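Side-chain contacts in BAT-2 beta-lactamase (Bacillus atrophaeus, PDB 6W5G), which hydrolyses the beta-lactam ring of antibiotics as a class D beta-lactamase from a Gram-positive bacterium, probably contributing to resistance: residues 32-35 with 36-39; 85-89 with 90-94; 244-247 with 248-252. One frame throughout, in Å; residues are numbered along the deposited sequence.

Contact 1. Residues 32-35 with 36-39; sequences VNVS and KLNV
V32 is turned about its first torsion (chi1 56°) with CG2 trans to the backbone N, the position from which this methyl reaches L37, while L37 holds a chi1 of -108°, off the staggered values, and together with chi2 this turns CD1 back toward V32 and V34. The result closes an Asx turn overlapping a short 3-10 segment, with two successive i+3 bonds, near the start of the modelled chain, an example of how a polar outer face and an apolar inner face can share one short bend. On the inner side, V32 CG2 lies 3.6 Å from L37 CD1, the two side chains meeting at a slant. The same CD1 comes to 3.5 Å from V34 CA, so it touches both valines. On the polar side, OD1 of N33 accepts from S35 N at 3.0 Å, which makes the Asx turn, and it also receives K59 NZ from strand 59-63; two donors therefore fix the rotation of the amide. The backbone adds the two bonds of the 3-10 type: K36 N to N33 O at 3.0 Å, and L37 N to V34 O at 3.2 Å. K36 folds its chain back along the outside of the turn, where CG passes 3.9 Å from N33 CG; farther out, its NZ ends near N33 ND2. Toward the interior, V34 and L37 are buried against L52 of strand 48-54, and L37 also touches F50, F61 and Y262, which fastens the N-terminal arm to the edge of the main sheet. The exit from the turn is bridged by a water that donates to S35 O at 2.8 Å and to L37 O at 2.6 Å.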
loop_
_atom_site.group_PDB
_atom_site.type_symbol
_atom_site.label_atom_id
_atom_site.label_comp_id
_atom_site.label_asym_id
_atom_site.label_seq_id
_atom_site.Cartn_x
_atom_site.Cartn_y
_atom_site.Cartn_z
ATOM N N VAL A 32 8.073 -11.638 -19.359
ATOM C CA VAL A 32 7.401 -12.676 -18.587
ATOM C C VAL A 32 5.954 -12.822 -19.047
ATOM O O VAL A 32 5.280 -11.838 -19.381
ATOM C CB VAL A 32 7.506 -12.366 -17.083
ATOM C CG1 VAL A 32 6.942 -10.990 -16.773
ATOM C CG2 VAL A 32 6.809 -13.435 -16.253
ATOM N N ASN A 33 5.476 -14.065 -19.093
ATOM C CA ASN A 33 4.065 -14.364 -19.323
ATOM C C ASN A 33 3.469 -14.673 -17.954
ATOM O O ASN A 33 3.690 -15.754 -17.405
ATOM C CB ASN A 33 3.922 -15.554 -20.270
ATOM C CG ASN A 33 2.472 -15.909 -20.551
ATOM O OD1 ASN A 33 1.566 -15.513 -19.814
ATOM N ND2 ASN A 33 2.248 -16.677 -21.612
ATOM N N VAL A 34 2.696 -13.730 -17.407
ATOM C CA VAL A 34 2.246 -13.883 -16.022
ATOM C C VAL A 34 1.275 -15.046 -15.844
ATOM O O VAL A 34 1.115 -15.546 -14.725
ATOM C CB VAL A 34 1.710 -12.571 -15.403
ATOM C CG1 VAL A 34 2.757 -11.454 -15.505
ATOM C CG2 VAL A 34 0.376 -12.176 -16.015
ATOM N N SER A 35 0.614 -15.492 -16.919
ATOM C CA SER A 35 -0.260 -16.656 -16.798
ATOM C C SER A 35 0.513 -17.925 -16.463
ATOM O O SER A 35 -0.084 -18.891 -15.978
ATOM C CB SER A 35 -1.118 -16.867 -18.053
ATOM O OG SER A 35 -1.582 -15.633 -18.574
ATOM N N LYS A 36 1.821 -17.958 -16.721
ATOM C CA LYS A 36 2.647 -19.126 -16.443
ATOM C C LYS A 36 3.478 -18.972 -15.173
ATOM O O LYS A 36 4.403 -19.760 -14.951
ATOM C CB LYS A 36 3.545 -19.464 -17.636
ATOM C CG LYS A 36 2.844 -19.508 -18.982
ATOM C CD LYS A 36 3.645 -20.363 -19.957
ATOM C CE LYS A 36 2.739 -21.203 -20.859
ATOM N NZ LYS A 36 2.075 -20.371 -21.900
ATOM N N LEU A 37 3.172 -17.981 -14.340
ATOM C CA LEU A 37 3.904 -17.813 -13.093
ATOM C C LEU A 37 3.701 -19.006 -12.171
ATOM O O LEU A 37 2.666 -19.678 -12.198
ATOM C CB LEU A 37 3.432 -16.556 -12.360
ATOM C CG LEU A 37 4.401 -15.376 -12.336
ATOM C CD1 LEU A 37 4.714 -14.874 -13.738
ATOM C CD2 LEU A 37 3.846 -14.270 -11.442
ATOM N N ASN A 38 4.715 -19.272 -11.352
ATOM C CA ASN A 38 4.554 -20.153 -10.208
ATOM C C ASN A 38 5.354 -19.587 -9.051
ATOM O O ASN A 38 6.550 -19.307 -9.186
ATOM C CB ASN A 38 4.983 -21.592 -10.490
ATOM C CG ASN A 38 4.536 -22.539 -9.388
ATOM O OD1 ASN A 38 5.117 -22.554 -8.306
ATOM N ND2 ASN A 38 3.489 -23.321 -9.654
ATOM N N VAL A 39 4.682 -19.407 -7.922
ATOM C CA VAL A 39 5.283 -18.797 -6.748
ATOM C C VAL A 39 5.191 -19.716 -5.533
ATOM O O VAL A 39 5.391 -19.272 -4.411
ATOM C CB VAL A 39 4.691 -17.401 -6.470
ATOM C CG1 VAL A 39 4.862 -16.486 -7.688
ATOM C CG2 VAL A 39 3.213 -17.515 -6.085
HETATM O O HOH W 1 0.505 -20.243 -13.594
#

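Contact 2. Residues 85-89 with 90-94; sequences IGLQV and KAVRD
K90 leaves the helix with a positive phi of 67°, and the chain doubles back on G86 and L87 in a Schellman motif: A91 N reaches G86 O at 2.9 Å in a weak bond, and K90 N donates to L87 O at 3.1 Å. G86 O takes a second weak bond from V92 N, so one carbonyl of the last turn draws in two amides of the departing chain. The motif shows how a helix can stop without exposing all of its final carbonyls. L87 O also accepts from a water that in turn accepts from K90 NZ at 3.1 Å. A second water appears to bridge L87 O and V92 O, though it has more acceptors nearby than protons to give. The lysine chain runs nearly extended until its last torsion, chi4 -58°, which turns NZ toward the first water and thereby links the charged end to L87 O. The apolar side chains fold over the same reversal. L87 leaves its backbone heading away from the following residues, yet its CD2 returns to them, lying 3.9 Å from V92 CG2 and 3.6 Å from D94 CA. V92 CG2, placed between backbone N and carbonyl carbon, is also 3.8 Å from G86 C, and so packs on a backbone that has no side chain. Across the turn, A91 CB meets V89 CG2 at 4.0 Å. D94 OD1 accepts from Y96 N, while Q88 OE1 accepts from D190 N. The end of helix 81-88 is wedged among three others: V89 rests on R140 and W144 of helix 138-147, A91 touches I136 and V92 touches Y128 and M132 of helix 126-136, and L87 packs on I193 and V197 of helix 191-200, before the chain leads on to strand 98-99.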
loop_
_atom_site.group_PDB
_atom_site.type_symbol
_atom_site.label_atom_id
_atom_site.label_comp_id
_atom_site.label_asym_id
_atom_site.label_seq_id
_atom_site.Cartn_x
_atom_site.Cartn_y
_atom_site.Cartn_z
ATOM N N ILE A 85 -6.162 11.627 -0.166
ATOM C CA ILE A 85 -7.264 12.414 0.376
ATOM C C ILE A 85 -6.733 13.630 1.125
ATOM O O ILE A 85 -7.231 14.748 0.955
ATOM C CB ILE A 85 -8.155 11.534 1.271
ATOM C CG1 ILE A 85 -8.832 10.431 0.447
ATOM C CG2 ILE A 85 -9.198 12.387 2.002
ATOM C CD1 ILE A 85 -9.355 9.280 1.289
ATOM N N GLY A 86 -5.715 13.426 1.965
ATOM C CA GLY A 86 -5.178 14.532 2.744
ATOM C C GLY A 86 -4.597 15.639 1.884
ATOM O O GLY A 86 -4.781 16.828 2.175
ATOM N N LEU A 87 -3.885 15.271 0.816
ATOM C CA LEU A 87 -3.416 16.290 -0.117
ATOM C C LEU A 87 -4.581 16.945 -0.840
ATOM O O LEU A 87 -4.611 18.170 -0.995
ATOM C CB LEU A 87 -2.452 15.680 -1.124
ATOM C CG LEU A 87 -1.097 15.289 -0.546
ATOM C CD1 LEU A 87 -0.373 14.383 -1.506
ATOM C CD2 LEU A 87 -0.267 16.533 -0.274
ATOM N N GLN A 88 -5.567 16.147 -1.256
ATOM C CA GLN A 88 -6.669 16.680 -2.052
ATOM C C GLN A 88 -7.486 17.708 -1.275
ATOM O O GLN A 88 -7.903 18.732 -1.831
ATOM C CB GLN A 88 -7.564 15.539 -2.553
ATOM C CG GLN A 88 -8.593 16.015 -3.584
ATOM C CD GLN A 88 -7.932 16.509 -4.860
ATOM O OE1 GLN A 88 -7.529 15.712 -5.705
ATOM N NE2 GLN A 88 -7.821 17.825 -5.006
ATOM N N VAL A 89 -7.733 17.455 0.017
ATOM C CA VAL A 89 -8.524 18.380 0.822
ATOM C C VAL A 89 -7.662 19.423 1.514
ATOM O O VAL A 89 -8.187 20.225 2.296
ATOM C CB VAL A 89 -9.443 17.649 1.826
ATOM C CG1 VAL A 89 -10.297 16.588 1.110
ATOM C CG2 VAL A 89 -8.615 17.025 2.952
ATOM N N LYS A 90 -6.352 19.424 1.260
ATOM C CA LYS A 90 -5.419 20.400 1.818
ATOM C C LYS A 90 -5.252 20.257 3.326
ATOM O O LYS A 90 -4.908 21.224 4.016
ATOM C CB LYS A 90 -5.737 21.843 1.403
ATOM C CG LYS A 90 -5.737 22.045 -0.105
ATOM C CD LYS A 90 -6.164 23.448 -0.488
ATOM C CE LYS A 90 -6.360 23.554 -1.993
ATOM N NZ LYS A 90 -5.118 23.198 -2.743
ATOM N N ALA A 91 -5.465 19.041 3.841
ATOM C CA ALA A 91 -5.091 18.762 5.223
ATOM C C ALA A 91 -3.579 18.819 5.391
ATOM O O ALA A 91 -3.081 19.180 6.467
ATOM C CB ALA A 91 -5.642 17.407 5.665
ATOM N N VAL A 92 -2.841 18.474 4.334
ATOM C CA VAL A 92 -1.397 18.634 4.259
ATOM C C VAL A 92 -1.076 19.283 2.921
ATOM O O VAL A 92 -1.842 19.191 1.958
ATOM C CB VAL A 92 -0.632 17.300 4.423
ATOM C CG1 VAL A 92 -0.702 16.810 5.866
ATOM C CG2 VAL A 92 -1.183 16.242 3.469
ATOM N N ARG A 93 0.092 19.922 2.861
ATOM C CA ARG A 93 0.441 20.758 1.716
ATOM C C ARG A 93 1.101 19.978 0.584
ATOM O O ARG A 93 0.815 20.233 -0.591
ATOM C CB ARG A 93 1.376 21.876 2.182
ATOM C CG ARG A 93 1.970 22.730 1.083
ATOM C CD ARG A 93 3.071 23.636 1.655
ATOM N NE ARG A 93 2.578 24.510 2.716
ATOM C CZ ARG A 93 2.822 24.342 4.014
ATOM N NH1 ARG A 93 3.565 23.327 4.439
ATOM N NH2 ARG A 93 2.329 25.205 4.893
ATOM N N ASP A 94 1.998 19.062 0.916
ATOM C CA ASP A 94 2.799 18.319 -0.055
ATOM C C ASP A 94 3.494 17.184 0.697
ATOM O O ASP A 94 3.220 16.942 1.882
ATOM C CB ASP A 94 3.754 19.240 -0.829
ATOM C CG ASP A 94 4.674 20.041 0.084
ATOM O OD1 ASP A 94 5.050 19.530 1.154
ATOM O OD2 ASP A 94 5.045 21.182 -0.282
HETATM O O HOH W 2 -2.453 19.867 -0.716
HETATM O O HOH W 3 -5.329 20.149 -3.237
#

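Contact 3. Residues 244-247 with 248-252; sequences VDAS and GTAAK
S247 OG accepts from A250 N at 3.0 Å, with the N-H pointing almost straight at it (165°): the serine is the N-cap of helix 248-261. Its chi1 of 70° tucks OG between the backbone N and the carbonyl carbon, within reach of an amide that the first helical turn cannot itself satisfy. The serine's own carbonyl begins the regular helical pattern, A251 N donating to S247 O at 2.9 Å. Around this polar core come small apolar contacts. A246 CB meets A250 CB at 3.7 Å, methyl against methyl, and V244 CG1 lies 3.9 Å from A251 CB, so the end of strand 236-244 packs against the start of the helix. An inverse gamma turn centred on D245, closed by a weak bond from A246 N to V244 O, redirects the chain between them; D245 OD1 accepts from D47 N. Farther out, R46 touches V244, D245 and A246, while Y222 touches S247. Strand 209-217 carries the KTG motif, which lines the active site in this family, and at its end T217 OG1 accepts from G248 N.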
loop_
_atom_site.group_PDB
_atom_site.type_symbol
_atom_site.label_atom_id
_atom_site.label_comp_id
_atom_site.label_asym_id
_atom_site.label_seq_id
_atom_site.Cartn_x
_atom_site.Cartn_y
_atom_site.Cartn_z
ATOM N N VAL A 244 -0.314 -11.935 3.543
ATOM C CA VAL A 244 0.233 -13.163 4.113
ATOM C C VAL A 244 0.064 -13.126 5.625
ATOM O O VAL A 244 -0.073 -12.057 6.225
ATOM C CB VAL A 244 1.720 -13.329 3.698
ATOM C CG1 VAL A 244 2.584 -12.201 4.299
ATOM C CG2 VAL A 244 2.258 -14.717 4.057
ATOM N N ASP A 245 0.083 -14.308 6.247
ATOM C CA ASP A 245 -0.005 -14.442 7.699
ATOM C C ASP A 245 1.352 -14.232 8.365
ATOM O O ASP A 245 1.810 -15.067 9.155
ATOM C CB ASP A 245 -0.646 -15.781 8.084
ATOM C CG ASP A 245 0.220 -16.997 7.727
ATOM O OD1 ASP A 245 1.075 -16.897 6.824
ATOM O OD2 ASP A 245 0.028 -18.065 8.359
ATOM N N ALA A 246 1.990 -13.108 8.058
ATOM C CA ALA A 246 3.314 -12.762 8.578
ATOM C C ALA A 246 3.436 -11.245 8.528
ATOM O O ALA A 246 2.467 -10.547 8.226
ATOM C CB ALA A 246 4.415 -13.456 7.766
ATOM N N SER A 247 4.636 -10.725 8.791
ATOM C CA SER A 247 4.788 -9.279 8.853
ATOM C C SER A 247 4.754 -8.652 7.460
ATOM O O SER A 247 4.908 -9.318 6.429
ATOM C CB SER A 247 6.112 -8.893 9.507
ATOM O OG SER A 247 7.208 -9.212 8.659
ATOM N N GLY A 248 4.576 -7.331 7.445
ATOM C CA GLY A 248 4.708 -6.596 6.203
ATOM C C GLY A 248 6.082 -6.718 5.577
ATOM O O GLY A 248 6.204 -6.719 4.350
ATOM N N THR A 249 7.131 -6.812 6.401
ATOM C CA THR A 249 8.468 -7.056 5.864
ATOM C C THR A 249 8.536 -8.409 5.164
ATOM O O THR A 249 9.121 -8.528 4.079
ATOM C CB THR A 249 9.509 -6.953 6.983
ATOM O OG1 THR A 249 9.545 -5.603 7.472
ATOM C CG2 THR A 249 10.908 -7.340 6.474
ATOM N N ALA A 250 7.937 -9.444 5.763
ATOM C CA ALA A 250 7.877 -10.737 5.087
ATOM C C ALA A 250 7.117 -10.630 3.772
ATOM O O ALA A 250 7.525 -11.210 2.758
ATOM C CB ALA A 250 7.226 -11.775 5.994
ATOM N N ALA A 251 6.002 -9.894 3.772
ATOM C CA ALA A 251 5.234 -9.718 2.542
ATOM C C ALA A 251 6.068 -9.036 1.469
ATOM O O ALA A 251 6.008 -9.409 0.288
ATOM C CB ALA A 251 3.975 -8.896 2.834
ATOM N N LYS A 252 6.848 -8.028 1.860
ATOM C CA LYS A 252 7.687 -7.331 0.897
ATOM C C LYS A 252 8.775 -8.251 0.363
ATOM O O LYS A 252 9.052 -8.258 -0.844
ATOM C CB LYS A 252 8.290 -6.078 1.535
ATOM C CG LYS A 252 9.184 -5.291 0.584
ATOM C CD LYS A 252 9.752 -4.050 1.232
ATOM C CE LYS A 252 10.854 -3.470 0.352
ATOM N NZ LYS A 252 11.453 -2.223 0.903
#

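Overall arrangement
Following the chain from its N terminus, the three contacts come in series; none nests within or crosses another. Contact 1 bends the opening arm against edge strand 59-63 of the antiparallel sheet and its neighbour 48-54. Contact 2 ends helix 81-88 and turns the chain toward strand 98-99 in the helical part of the fold; its centre is about 39 Å from that of contact 1, on the opposite side of the chain's centre. Contact 3 joins the central strand 236-244 to the last helix. That helix returns to the first contact: K261, at its end, and Y262, just beyond it, bind the backbone of N38, although the nearest atoms of contacts 1 and 3 stay about 10 Å apart.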